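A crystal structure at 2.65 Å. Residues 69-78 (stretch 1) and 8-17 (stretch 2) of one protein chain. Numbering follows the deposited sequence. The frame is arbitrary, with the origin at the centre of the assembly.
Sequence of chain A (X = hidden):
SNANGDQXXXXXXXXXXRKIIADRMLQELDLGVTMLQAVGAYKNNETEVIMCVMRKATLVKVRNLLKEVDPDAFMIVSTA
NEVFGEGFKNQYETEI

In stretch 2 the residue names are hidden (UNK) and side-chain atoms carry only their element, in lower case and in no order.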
# COMPACT_ATOMS: atom_id res chain seq x y z
N VAL A 69 -1.39 14.61 -11.05
CA VAL A 69 -2.11 15.03 -9.85
C VAL A 69 -1.24 15.01 -8.62
O VAL A 69 -1.24 15.97 -7.84
CB VAL A 69 -3.29 14.11 -9.57
CG1 VAL A 69 -3.94 14.47 -8.25
CG2 VAL A 69 -4.27 14.17 -10.70
N ASP A 70 -0.54 13.89 -8.43
CA ASP A 70 0.34 13.68 -7.29
C ASP A 70 1.52 12.83 -7.72
O ASP A 70 1.42 11.60 -7.83
CB ASP A 70 -0.41 13.02 -6.14
CG ASP A 70 0.49 12.70 -4.95
OD1 ASP A 70 1.71 13.01 -5.00
OD2 ASP A 70 -0.01 12.14 -3.94
N PRO A 71 2.65 13.49 -7.98
CA PRO A 71 3.95 12.91 -8.34
C PRO A 71 4.48 11.95 -7.29
O PRO A 71 5.31 11.09 -7.60
CB PRO A 71 4.86 14.13 -8.41
CG PRO A 71 3.95 15.26 -8.72
CD PRO A 71 2.68 14.96 -8.00
N ASP A 72 4.03 12.09 -6.05
CA ASP A 72 4.55 11.26 -4.98
C ASP A 72 3.71 10.02 -4.77
O ASP A 72 4.14 9.07 -4.12
CB ASP A 72 4.67 12.05 -3.69
CG ASP A 72 5.69 13.18 -3.80
OD1 ASP A 72 5.28 14.36 -3.64
OD2 ASP A 72 6.88 12.87 -4.09
N ALA A 73 2.51 10.03 -5.34
CA ALA A 73 1.65 8.86 -5.31
C ALA A 73 2.38 7.63 -5.84
O ALA A 73 3.33 7.72 -6.62
CB ALA A 73 0.39 9.11 -6.11
N PHE A 74 1.93 6.47 -5.39
CA PHE A 74 2.43 5.22 -5.94
C PHE A 74 1.38 4.12 -5.82
O PHE A 74 0.34 4.28 -5.17
CB PHE A 74 3.73 4.81 -5.26
CG PHE A 74 3.60 4.59 -3.80
CD1 PHE A 74 3.60 5.66 -2.92
CD2 PHE A 74 3.45 3.32 -3.28
CE1 PHE A 74 3.47 5.47 -1.56
CE2 PHE A 74 3.32 3.12 -1.92
CZ PHE A 74 3.33 4.20 -1.06
N MSE A 75 1.67 2.99 -6.45
CA MSE A 75 0.74 1.90 -6.58
C MSE A 75 1.37 0.62 -6.11
O MSE A 75 2.53 0.35 -6.38
CB MSE A 75 0.33 1.73 -8.05
CG MSE A 75 -0.45 2.89 -8.59
SE MSE A 75 -0.89 2.67 -10.47
CE MSE A 75 0.82 3.16 -11.25
N ILE A 76 0.59 -0.19 -5.42
CA ILE A 76 1.00 -1.55 -5.13
C ILE A 76 0.19 -2.51 -5.97
O ILE A 76 -1.03 -2.57 -5.88
CB ILE A 76 0.85 -1.88 -3.65
CG1 ILE A 76 1.71 -0.92 -2.82
CG2 ILE A 76 1.24 -3.31 -3.39
CD1 ILE A 76 1.31 -0.82 -1.38
N VAL A 77 0.90 -3.25 -6.81
CA VAL A 77 0.29 -4.22 -7.71
C VAL A 77 0.38 -5.64 -7.17
O VAL A 77 1.43 -6.29 -7.27
CB VAL A 77 0.97 -4.19 -9.08
CG1 VAL A 77 0.36 -5.25 -9.98
CG2 VAL A 77 0.87 -2.80 -9.70
N SER A 78 -0.74 -6.12 -6.62
CA SER A 78 -0.83 -7.40 -5.90
C SER A 78 -0.22 -8.61 -6.63
O SER A 78 -0.40 -8.77 -7.84
CB SER A 78 -2.29 -7.68 -5.55
OG SER A 78 -2.47 -7.88 -4.15
N UNK A 8 -6.53 -9.35 -15.48
CA UNK A 8 -7.06 -8.45 -14.46
C UNK A 8 -6.32 -8.63 -13.14
O UNK A 8 -6.30 -9.73 -12.57
c UNK A 8 -9.41 -7.70 -15.17
n UNK A 8 -11.31 -6.38 -14.47
c UNK A 8 -8.58 -8.62 -14.27
c UNK A 8 -10.86 -7.61 -14.74
o UNK A 8 -11.57 -8.62 -14.65
N UNK A 9 -5.70 -7.54 -12.66
CA UNK A 9 -4.92 -7.54 -11.41
C UNK A 9 -5.33 -6.42 -10.42
O UNK A 9 -5.74 -5.33 -10.83
c UNK A 9 -3.41 -7.45 -11.70
o UNK A 9 -2.69 -7.38 -10.46
c UNK A 9 -3.09 -6.22 -12.60
N UNK A 10 -5.21 -6.71 -9.12
CA UNK A 10 -5.67 -5.82 -8.05
C UNK A 10 -4.63 -4.76 -7.70
O UNK A 10 -3.43 -5.06 -7.62
c UNK A 10 -8.39 -6.27 -4.05
se UNK A 10 -7.64 -4.92 -5.25
c UNK A 10 -5.95 -5.83 -5.54
c UNK A 10 -6.00 -6.64 -6.80
N UNK A 11 -5.07 -3.53 -7.49
CA UNK A 11 -4.13 -2.43 -7.31
C UNK A 11 -4.47 -1.50 -6.17
O UNK A 11 -5.60 -1.10 -5.98
c UNK A 11 -3.99 -1.61 -8.60
c UNK A 11 -3.26 -2.43 -9.63
c UNK A 11 -3.26 -0.32 -8.33
N UNK A 12 -3.46 -1.15 -5.39
CA UNK A 12 -3.65 -0.15 -4.35
C UNK A 12 -2.89 1.12 -4.72
O UNK A 12 -1.76 1.07 -5.18
c UNK A 12 -5.48 -3.47 -1.71
c UNK A 12 -3.08 -3.21 -3.07
c UNK A 12 -4.78 -4.59 -2.10
c UNK A 12 -3.59 -4.47 -2.78
c UNK A 12 -3.20 -0.69 -3.00
c UNK A 12 -3.76 -2.06 -2.69
c UNK A 12 -4.97 -2.21 -2.01
o UNK A 12 -5.28 -5.85 -1.83
N UNK A 13 -3.55 2.25 -4.56
CA UNK A 13 -2.91 3.50 -4.88
C UNK A 13 -2.81 4.28 -3.60
O UNK A 13 -3.83 4.55 -2.96
c UNK A 13 -4.71 4.11 -8.23
c UNK A 13 -3.17 5.69 -6.11
c UNK A 13 -3.73 4.28 -5.91
c UNK A 13 -3.77 3.51 -7.22
N UNK A 14 -1.58 4.61 -3.23
CA UNK A 14 -1.31 5.44 -2.07
C UNK A 14 -1.07 6.88 -2.48
O UNK A 14 -0.11 7.17 -3.16
c UNK A 14 -0.11 3.52 -1.03
c UNK A 14 0.15 5.84 -0.10
c UNK A 14 -0.05 5.00 -1.35
N UNK A 15 -1.93 7.79 -2.04
CA UNK A 15 -1.72 9.18 -2.33
C UNK A 15 -2.46 10.10 -1.38
O UNK A 15 -3.59 9.84 -1.00
o UNK A 15 -2.35 10.89 -3.92
c UNK A 15 -2.17 9.49 -3.75
N UNK A 16 -1.81 11.20 -1.01
CA UNK A 16 -2.45 12.23 -0.22
C UNK A 16 -3.64 12.83 -0.98
O UNK A 16 -4.67 13.15 -0.37
c UNK A 16 -1.45 13.31 0.14
N UNK A 17 -3.48 12.97 -2.30
CA UNK A 17 -4.50 13.57 -3.16
C UNK A 17 -5.49 12.52 -3.70
O UNK A 17 -6.06 12.67 -4.77
c UNK A 17 -3.50 16.80 -3.68
c UNK A 17 -2.82 15.42 -3.93
c UNK A 17 -3.82 14.31 -4.32
c UNK A 17 -3.78 17.06 -2.18
n UNK A 17 -4.94 18.01 -1.92
O HOH W 1 1.04 11.17 -1.69

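Position 8 has three carbons in a row, the third carrying one oxygen and one nitrogen. That is a side-chain amide on a two-carbon arm, so this is Gln8. It does not touch stretch 1.

Position 9 has one carbon carrying an oxygen and a carbon. This is Thr9. Its OG1 lies 3.8 Å from CG1 of Val77.

Position 10 has two carbons, a selenium and a final carbon, unbranched. The selenium marks selenomethionine, Met10. The end of its side chain leads away from stretch 1, but its backbone O accepts a hydrogen bond from Ser78 N at 3.1 Å.

Position 11 has one carbon carrying two more. This is Val11. Its CG2 is 4.1 Å from Val77 CG2, and its CG1 is 4.1 Å from Met75 CB.

Position 12 has one carbon, then a six-carbon ring bearing one oxygen. This is Tyr12. Its CD1 lies 4.2 Å from CB of Ile76, and Ser78 OG sits at the ring edge, 3.8 Å from CE1. Its hydroxyl is bonded elsewhere in the structure.

Position 13 has four carbons, forked at the first, with one arm two carbons long. This is Ile13. Its CG1 packs 3.6 Å from CG of Met75, also a selenomethionine.

Position 14 again has one carbon carrying two. This is Val14. Its CB lies over one face of the Phe74 ring, 3.7 Å from the centroid, in a CH-pi contact.

Position 15 has one carbon, then one oxygen. This is Ser15. Its OG donates to Asp70 OD2 at 2.7 Å and accepts a weak bond from the backbone N of position 17 at 2.9 Å.

Position 16 has a single carbon, so it is Ala16. A water accepts from its N at 2.9 Å and donates to Asp70 OD2 at 2.7 Å.

Position 17 has four carbons in a row ending in nitrogen. This is Lys17, at the N-cap position. Its CB is 3.9 Å from Val69 CG1, while the end of the chain leads away.

The two strands run antiparallel. Paired bonds join Phe74 to Val14 and Ile76 to Tyr12. Tyr12 N to Ile76 O is 2.9 Å and Ile76 N to Tyr12 O is 2.7 Å. These four side chains share one sheet face; Met75, Val77, Val11 and Ile13 share the other. Beyond the strand, Asp70 ties the ends together. Its OD1 accepts from Asp72 N at 2.7 Å within its own turn, while OD2 holds Ser15 and the water.

Stretch 2 (8-17) QTMVYIVSAK
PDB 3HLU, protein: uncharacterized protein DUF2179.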